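Local coordinates for Lmo0547 protein (Listeria monocytogenes, PDB 4R9N) that probably regulates transcription as a DNA-binding member of the SorC family, with a putative sugar-binding domain, at residues L45-S58 / E141-S153. Numbering follows the deposited sequence.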
ATOM      1  N   LEU A  45       1.230 -14.556   1.285  1.00 17.78           N
ATOM      2  CA  LEU A  45       0.686 -13.730   2.335  1.00 18.64           C
ATOM      3  C   LEU A  45      -0.561 -14.295   3.009  1.00 19.07           C
ATOM      4  O   LEU A  45      -0.770 -13.990   4.187  1.00 17.39           O
ATOM      5  CB  LEU A  45       0.447 -12.304   1.872  1.00 19.10           C
ATOM      6  CG  LEU A  45       1.693 -11.521   1.376  1.00 20.67           C
ATOM      7  CD1 LEU A  45       1.237 -10.155   0.868  1.00 21.00           C
ATOM      8  CD2 LEU A  45       2.794 -11.308   2.416  1.00 22.21           C
ATOM      9  N   SER A  46      -1.306 -15.172   2.329  1.00 18.59           N
ATOM     10  CA  SER A  46      -2.476 -15.826   2.955  1.00 19.00           C
ATOM     11  C   SER A  46      -2.016 -16.556   4.206  1.00 21.01           C
ATOM     12  O   SER A  46      -2.702 -16.564   5.234  1.00 20.65           O
ATOM     13  CB  SER A  46      -3.180 -16.806   1.993  1.00 21.78           C
ATOM     14  OG  SER A  46      -2.270 -17.803   1.620  1.00 25.61           O
ATOM     15  N   LYS A  47      -0.806 -17.085   4.172  1.00 20.39           N
ATOM     16  CA  LYS A  47      -0.257 -17.809   5.337  1.00 23.36           C
ATOM     17  C   LYS A  47       0.043 -16.935   6.582  1.00 24.39           C
ATOM     18  O   LYS A  47      -0.174 -17.338   7.699  1.00 25.47           O
ATOM     19  CB  LYS A  47       1.024 -18.544   4.945  1.00 27.46           C
ATOM     20  CG  LYS A  47       0.792 -19.938   4.390  1.00 35.39           C
ATOM     21  CD  LYS A  47       0.678 -19.985   2.911  1.00 38.38           C
ATOM     22  CE  LYS A  47       1.285 -21.291   2.339  1.00 37.37           C
ATOM     23  NZ  LYS A  47       0.323 -22.412   2.504  1.00 37.38           N
ATOM     24  N   ARG A  48       0.509 -15.725   6.354  1.00 21.14           N
ATOM     25  CA  ARG A  48       0.745 -14.759   7.370  1.00 23.43           C
ATOM     26  C   ARG A  48      -0.580 -14.216   7.900  1.00 21.63           C
ATOM     27  O   ARG A  48      -0.793 -14.038   9.153  1.00 20.26           O
ATOM     28  CB  ARG A  48       1.547 -13.630   6.739  1.00 23.85           C
ATOM     29  CG  ARG A  48       2.290 -12.755   7.651  1.00 31.18           C
ATOM     30  CD  ARG A  48       3.114 -11.770   6.846  1.00 32.59           C
ATOM     31  NE  ARG A  48       4.522 -12.107   6.816  1.00 31.08           N
ATOM     32  CZ  ARG A  48       5.377 -11.787   7.775  1.00 31.94           C
ATOM     33  NH1 ARG A  48       4.944 -11.160   8.880  1.00 31.55           N
ATOM     34  NH2 ARG A  48       6.662 -12.098   7.626  1.00 33.50           N
ATOM     35  N   ILE A  49      -1.472 -13.909   6.965  1.00 17.76           N
ATOM     36  CA  ILE A  49      -2.778 -13.328   7.345  1.00 18.34           C
ATOM     37  C   ILE A  49      -3.564 -14.293   8.228  1.00 19.33           C
ATOM     38  O   ILE A  49      -4.345 -13.830   9.118  1.00 20.62           O
ATOM     39  CB  ILE A  49      -3.608 -12.951   6.075  1.00 16.97           C
ATOM     40  CG1 ILE A  49      -2.973 -11.729   5.425  1.00 18.03           C
ATOM     41  CG2 ILE A  49      -5.087 -12.711   6.361  1.00 19.30           C
ATOM     42  CD1 ILE A  49      -3.305 -11.540   3.916  1.00 17.83           C
ATOM     43  N   ALA A  50      -3.406 -15.605   7.974  1.00 18.94           N
ATOM     44  CA  ALA A  50      -4.061 -16.644   8.835  1.00 21.12           C
ATOM     45  C   ALA A  50      -3.775 -16.450  10.289  1.00 21.24           C
ATOM     46  O   ALA A  50      -4.584 -16.838  11.129  1.00 23.52           O
ATOM     47  CB  ALA A  50      -3.686 -18.066   8.411  1.00 22.23           C
ATOM     48  N   LYS A  51      -2.625 -15.905  10.589  1.00 21.41           N
ATOM     49  CA  LYS A  51      -2.184 -15.701  11.963  1.00 24.27           C
ATOM     50  C   LYS A  51      -2.617 -14.405  12.659  1.00 24.78           C
ATOM     51  O   LYS A  51      -2.354 -14.255  13.875  1.00 25.07           O
ATOM     52  CB  LYS A  51      -0.649 -15.820  12.024  1.00 27.32           C
ATOM     53  CG  LYS A  51      -0.175 -17.248  11.712  1.00 33.76           C
ATOM     54  CD  LYS A  51       1.317 -17.298  11.425  1.00 43.64           C
ATOM     55  CE  LYS A  51       2.089 -18.157  12.426  1.00 49.89           C
ATOM     56  NZ  LYS A  51       3.563 -17.924  12.347  1.00 56.40           N
ATOM     57  N   VAL A  52      -3.182 -13.420  11.952  1.00 20.09           N
ATOM     58  CA  VAL A  52      -3.425 -12.099  12.604  1.00 19.39           C
ATOM     59  C   VAL A  52      -4.912 -11.949  12.883  1.00 20.04           C
ATOM     60  O   VAL A  52      -5.704 -12.697  12.340  1.00 18.32           O
ATOM     61  CB  VAL A  52      -2.950 -10.906  11.782  1.00 19.39           C
ATOM     62  CG1 VAL A  52      -1.487 -11.049  11.390  1.00 20.21           C
ATOM     63  CG2 VAL A  52      -3.753 -10.781  10.463  1.00 17.84           C
ATOM     64  N   LYS A  53      -5.253 -11.010  13.751  1.00 21.21           N
ATOM     65  CA  LYS A  53      -6.649 -10.744  14.145  1.00 23.82           C
ATOM     66  C   LYS A  53      -7.260  -9.617  13.310  1.00 20.99           C
ATOM     67  O   LYS A  53      -8.491  -9.568  13.142  1.00 20.43           O
ATOM     68  CB  LYS A  53      -6.713 -10.224  15.606  1.00 28.17           C
ATOM     69  CG  LYS A  53      -6.071 -11.107  16.645  1.00 34.85           C
ATOM     70  CD  LYS A  53      -5.979 -10.437  18.042  1.00 35.41           C
ATOM     71  CE  LYS A  53      -5.189  -9.129  18.125  1.00 37.10           C
ATOM     72  NZ  LYS A  53      -3.710  -9.180  17.861  1.00 35.04           N
ATOM     73  N   THR A  54      -6.396  -8.699  12.859  1.00 19.71           N
ATOM     74  CA  THR A  54      -6.810  -7.515  12.166  1.00 20.16           C
ATOM     75  C   THR A  54      -5.834  -7.196  11.010  1.00 18.23           C
ATOM     76  O   THR A  54      -4.569  -7.298  11.155  1.00 19.76           O
ATOM     77  CB  THR A  54      -6.899  -6.311  13.092  1.00 19.83           C
ATOM     78  OG1 THR A  54      -5.623  -6.108  13.737  1.00 22.05           O
ATOM     79  CG2 THR A  54      -8.044  -6.408  14.182  1.00 23.57           C
ATOM     80  N   LEU A  55      -6.405  -6.792   9.887  1.00 16.70           N
ATOM     81  CA  LEU A  55      -5.638  -6.588   8.649  1.00 14.97           C
ATOM     82  C   LEU A  55      -6.128  -5.252   8.004  1.00 16.47           C
ATOM     83  O   LEU A  55      -7.327  -5.094   7.772  1.00 15.72           O
ATOM     84  CB  LEU A  55      -5.857  -7.719   7.689  1.00 15.38           C
ATOM     85  CG  LEU A  55      -5.356  -7.557   6.242  1.00 15.41           C
ATOM     86  CD1 LEU A  55      -3.851  -7.563   6.308  1.00 16.79           C
ATOM     87  CD2 LEU A  55      -5.817  -8.727   5.408  1.00 18.61           C
ATOM     88  N   GLY A  56      -5.210  -4.328   7.798  1.00 16.07           N
ATOM     89  CA  GLY A  56      -5.480  -3.054   7.107  1.00 14.86           C
ATOM     90  C   GLY A  56      -5.053  -3.181   5.637  1.00 15.26           C
ATOM     91  O   GLY A  56      -4.014  -3.797   5.319  1.00 13.94           O
ATOM     92  N   ILE A  57      -5.867  -2.648   4.747  1.00 13.98           N
ATOM     93  CA  ILE A  57      -5.643  -2.696   3.320  1.00 15.09           C
ATOM     94  C   ILE A  57      -5.698  -1.271   2.766  1.00 14.91           C
ATOM     95  O   ILE A  57      -6.588  -0.483   3.111  1.00 13.40           O
ATOM     96  CB  ILE A  57      -6.726  -3.560   2.649  1.00 17.78           C
ATOM     97  CG1 ILE A  57      -6.787  -4.947   3.253  1.00 18.75           C
ATOM     98  CG2 ILE A  57      -6.576  -3.664   1.122  1.00 19.34           C
ATOM     99  CD1 ILE A  57      -5.674  -5.889   2.985  1.00 19.34           C
ATOM    100  N   SER A  58      -4.761  -0.966   1.881  1.00 14.94           N
ATOM    101  CA  SER A  58      -4.804   0.270   1.136  1.00 16.07           C
ATOM    102  C   SER A  58      -5.620   0.136  -0.150  1.00 17.65           C
ATOM    103  O   SER A  58      -6.663  -0.516  -0.171  1.00 20.71           O
ATOM    104  CB  SER A  58      -3.376   0.790   0.926  1.00 17.69           C
ATOM    105  OG  SER A  58      -3.357   2.126   0.477  1.00 18.30           O
ATOM    106  N   GLU A 141      -9.351   2.234  14.342  1.00 21.03           N
ATOM    107  CA  GLU A 141      -9.164   0.792  14.061  1.00 22.76           C
ATOM    108  C   GLU A 141      -8.069   0.543  13.054  1.00 21.30           C
ATOM    109  O   GLU A 141      -7.240  -0.358  13.256  1.00 20.83           O
ATOM    110  CB  GLU A 141     -10.482   0.142  13.630  1.00 27.45           C
ATOM    111  CG  GLU A 141     -11.441   0.021  14.789  1.00 32.49           C
ATOM    112  CD  GLU A 141     -12.924  -0.192  14.441  1.00 41.62           C
ATOM    113  OE1 GLU A 141     -13.328  -0.225  13.253  1.00 45.08           O
ATOM    114  OE2 GLU A 141     -13.727  -0.254  15.413  1.00 49.51           O
ATOM    115  N   GLY A 142      -7.940   1.421  12.049  1.00 20.07           N
ATOM    116  CA  GLY A 142      -6.834   1.268  11.077  1.00 19.93           C
ATOM    117  C   GLY A 142      -5.468   1.398  11.741  1.00 20.56           C
ATOM    118  O   GLY A 142      -4.473   0.761  11.339  1.00 19.95           O
ATOM    119  N   LYS A 143      -5.394   2.294  12.733  1.00 19.40           N
ATOM    120  CA  LYS A 143      -4.115   2.602  13.347  1.00 21.42           C
ATOM    121  C   LYS A 143      -3.654   1.442  14.155  1.00 19.56           C
ATOM    122  O   LYS A 143      -2.448   1.322  14.413  1.00 23.01           O
ATOM    123  CB  LYS A 143      -4.188   3.866  14.216  1.00 22.40           C
ATOM    124  CG  LYS A 143      -4.473   5.146  13.469  1.00 24.50           C
ATOM    125  CD  LYS A 143      -4.735   6.332  14.423  1.00 28.50           C
ATOM    126  CE  LYS A 143      -5.445   7.484  13.713  1.00 32.75           C
ATOM    127  NZ  LYS A 143      -5.520   8.748  14.523  1.00 38.02           N
ATOM    128  N   THR A 144      -4.580   0.612  14.589  1.00 20.21           N
ATOM    129  CA  THR A 144      -4.255  -0.523  15.472  1.00 20.89           C
ATOM    130  C   THR A 144      -4.221  -1.868  14.845  1.00 19.62           C
ATOM    131  O   THR A 144      -4.137  -2.880  15.525  1.00 19.90           O
ATOM    132  CB  THR A 144      -5.174  -0.485  16.704  1.00 25.14           C
ATOM    133  OG1 THR A 144      -6.533  -0.636  16.297  1.00 26.80           O
ATOM    134  CG2 THR A 144      -4.993   0.815  17.415  1.00 26.86           C
ATOM    135  N   VAL A 145      -4.213  -1.960  13.504  1.00 17.36           N
ATOM    136  CA  VAL A 145      -4.191  -3.289  12.876  1.00 16.18           C
ATOM    137  C   VAL A 145      -2.888  -3.989  13.164  1.00 17.70           C
ATOM    138  O   VAL A 145      -1.871  -3.329  13.362  1.00 17.62           O
ATOM    139  CB  VAL A 145      -4.471  -3.240  11.330  1.00 14.87           C
ATOM    140  CG1 VAL A 145      -5.883  -2.665  11.056  1.00 15.83           C
ATOM    141  CG2 VAL A 145      -3.419  -2.412  10.626  1.00 14.97           C
ATOM    142  N   ASP A 146      -2.927  -5.315  13.164  1.00 18.42           N
ATOM    143  CA  ASP A 146      -1.746  -6.158  13.402  1.00 19.76           C
ATOM    144  C   ASP A 146      -0.795  -6.040  12.200  1.00 19.61           C
ATOM    145  O   ASP A 146       0.445  -6.144  12.318  1.00 18.98           O
ATOM    146  CB  ASP A 146      -2.154  -7.625  13.538  1.00 20.31           C
ATOM    147  CG  ASP A 146      -2.862  -7.973  14.878  1.00 24.00           C
ATOM    148  OD1 ASP A 146      -2.803  -7.233  15.880  1.00 28.49           O
ATOM    149  OD2 ASP A 146      -3.548  -9.010  14.872  1.00 28.22           O
HETATM  150  N   MSE A 147      -1.413  -5.992  11.012  1.00 16.60           N
HETATM  151  CA  MSE A 147      -0.645  -5.911   9.764  1.00 15.88           C
HETATM  152  C   MSE A 147      -1.316  -5.094   8.747  1.00 14.83           C
HETATM  153  O   MSE A 147      -2.544  -5.037   8.717  1.00 14.59           O
HETATM  154  CB  MSE A 147      -0.560  -7.385   9.276  1.00 18.84           C
HETATM  155  CG  MSE A 147      -0.290  -7.708   7.849  1.00 24.48           C
HETATM  156 SE   MSE A 147      -0.504  -9.727   7.721  0.65 26.10          SE
HETATM  157  CE  MSE A 147       0.091  -9.383   6.009  1.00 20.31           C
ATOM    158  N   ALA A 148      -0.546  -4.552   7.790  1.00 15.23           N
ATOM    159  CA  ALA A 148      -1.167  -3.712   6.734  1.00 13.96           C
ATOM    160  C   ALA A 148      -0.521  -4.107   5.405  1.00 15.74           C
ATOM    161  O   ALA A 148       0.667  -4.442   5.387  1.00 14.94           O
ATOM    162  CB  ALA A 148      -0.951  -2.251   7.020  1.00 14.76           C
ATOM    163  N   ILE A 149      -1.284  -4.061   4.325  1.00 14.57           N
ATOM    164  CA  ILE A 149      -0.773  -4.314   2.988  1.00 15.91           C
ATOM    165  C   ILE A 149      -0.966  -3.039   2.192  1.00 16.27           C
ATOM    166  O   ILE A 149      -2.085  -2.518   2.082  1.00 15.00           O
ATOM    167  CB  ILE A 149      -1.482  -5.463   2.323  1.00 18.09           C
ATOM    168  CG1 ILE A 149      -1.289  -6.706   3.216  1.00 19.39           C
ATOM    169  CG2 ILE A 149      -0.983  -5.634   0.859  1.00 19.65           C
ATOM    170  CD1 ILE A 149      -2.035  -7.938   2.725  1.00 22.01           C
ATOM    171  N   VAL A 150       0.133  -2.544   1.616  1.00 14.89           N
ATOM    172  CA  VAL A 150       0.115  -1.272   0.879  1.00 15.45           C
ATOM    173  C   VAL A 150       0.849  -1.467  -0.461  1.00 16.24           C
ATOM    174  O   VAL A 150       1.673  -2.389  -0.623  1.00 14.46           O
ATOM    175  CB  VAL A 150       0.753  -0.106   1.677  1.00 15.70           C
ATOM    176  CG1 VAL A 150       0.055   0.118   2.975  1.00 16.84           C
ATOM    177  CG2 VAL A 150       2.236  -0.364   1.881  1.00 17.19           C
ATOM    178  N   GLY A 151       0.522  -0.597  -1.416  1.00 18.28           N
ATOM    179  CA  GLY A 151       1.332  -0.412  -2.641  1.00 20.91           C
ATOM    180  C   GLY A 151       2.286   0.773  -2.481  1.00 21.24           C
ATOM    181  O   GLY A 151       2.110   1.638  -1.636  1.00 21.17           O
ATOM    182  N   VAL A 152       3.264   0.884  -3.361  1.00 20.52           N
ATOM    183  CA  VAL A 152       4.124   2.053  -3.352  1.00 23.27           C
ATOM    184  C   VAL A 152       4.036   2.617  -4.775  1.00 24.02           C
ATOM    185  O   VAL A 152       4.128   1.874  -5.761  1.00 23.30           O
ATOM    186  CB  VAL A 152       5.600   1.744  -3.014  1.00 24.50           C
ATOM    187  CG1 VAL A 152       6.424   3.040  -2.991  1.00 27.65           C
ATOM    188  CG2 VAL A 152       5.709   1.021  -1.707  1.00 26.87           C
ATOM    189  N   SER A 153       3.817   3.912  -4.916  1.00 23.71           N
ATOM    190  CA  SER A 153       3.702   4.451  -6.264  1.00 26.57           C
ATOM    191  C   SER A 153       4.501   5.726  -6.428  1.00 26.80           C
ATOM    192  O   SER A 153       5.071   6.241  -5.486  1.00 23.15           O
ATOM    193  CB  SER A 153       2.225   4.675  -6.601  1.00 31.40           C
ATOM    194  OG  SER A 153       2.127   5.025  -7.985  1.00 41.06           O
TER
HETATM  195  O   HOH W   1      -5.538  -6.358  16.306  1.00 39.14           O
HETATM  196  O   HOH W   2      -0.507   2.607  -1.157  1.00 24.30           O
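Selenomethionine M147 and I149, from strand 147-151, meet I49 of helix 30-49. The M147 side chain runs fully extended (chi2 -173°, chi3 -174°), which brings SE against both I49 CG1, at 3.9 Å, and V52 CG1, while CE ends against the aliphatic CD of R48, whose guanidinium pairs with E18 and E19. I149 CD1 meets I49 CD1 at 4.0 Å, the two side chains running roughly perpendicular, and also touches L55 CD1; L55 itself lies alongside M147. On the face that carries A148, both methyls of V145 lie over G56 N and CA.

Between the strands, G56 N donates to M147 O at 2.9 Å in the carbonyl plane, I149 N to G56 O, and S58 N to I149 O.

At the edge, D146 N donates to T54 OG1 at 2.9 Å. The D146 carboxylate receives K53 N on OD2 at 2.9 Å, nearly along the C-O axis, and K53 NZ on the syn side of OD1 at 2.9 Å; two kinks near the end of the lysine chain turn NZ onto the carboxylate in a salt bridge. Strands 54-57 and 147-151 are neighbours in the central parallel sheet, with helix 30-49 packed on the face bearing M147 and I149, as in a Rossmann-like alpha/beta fold.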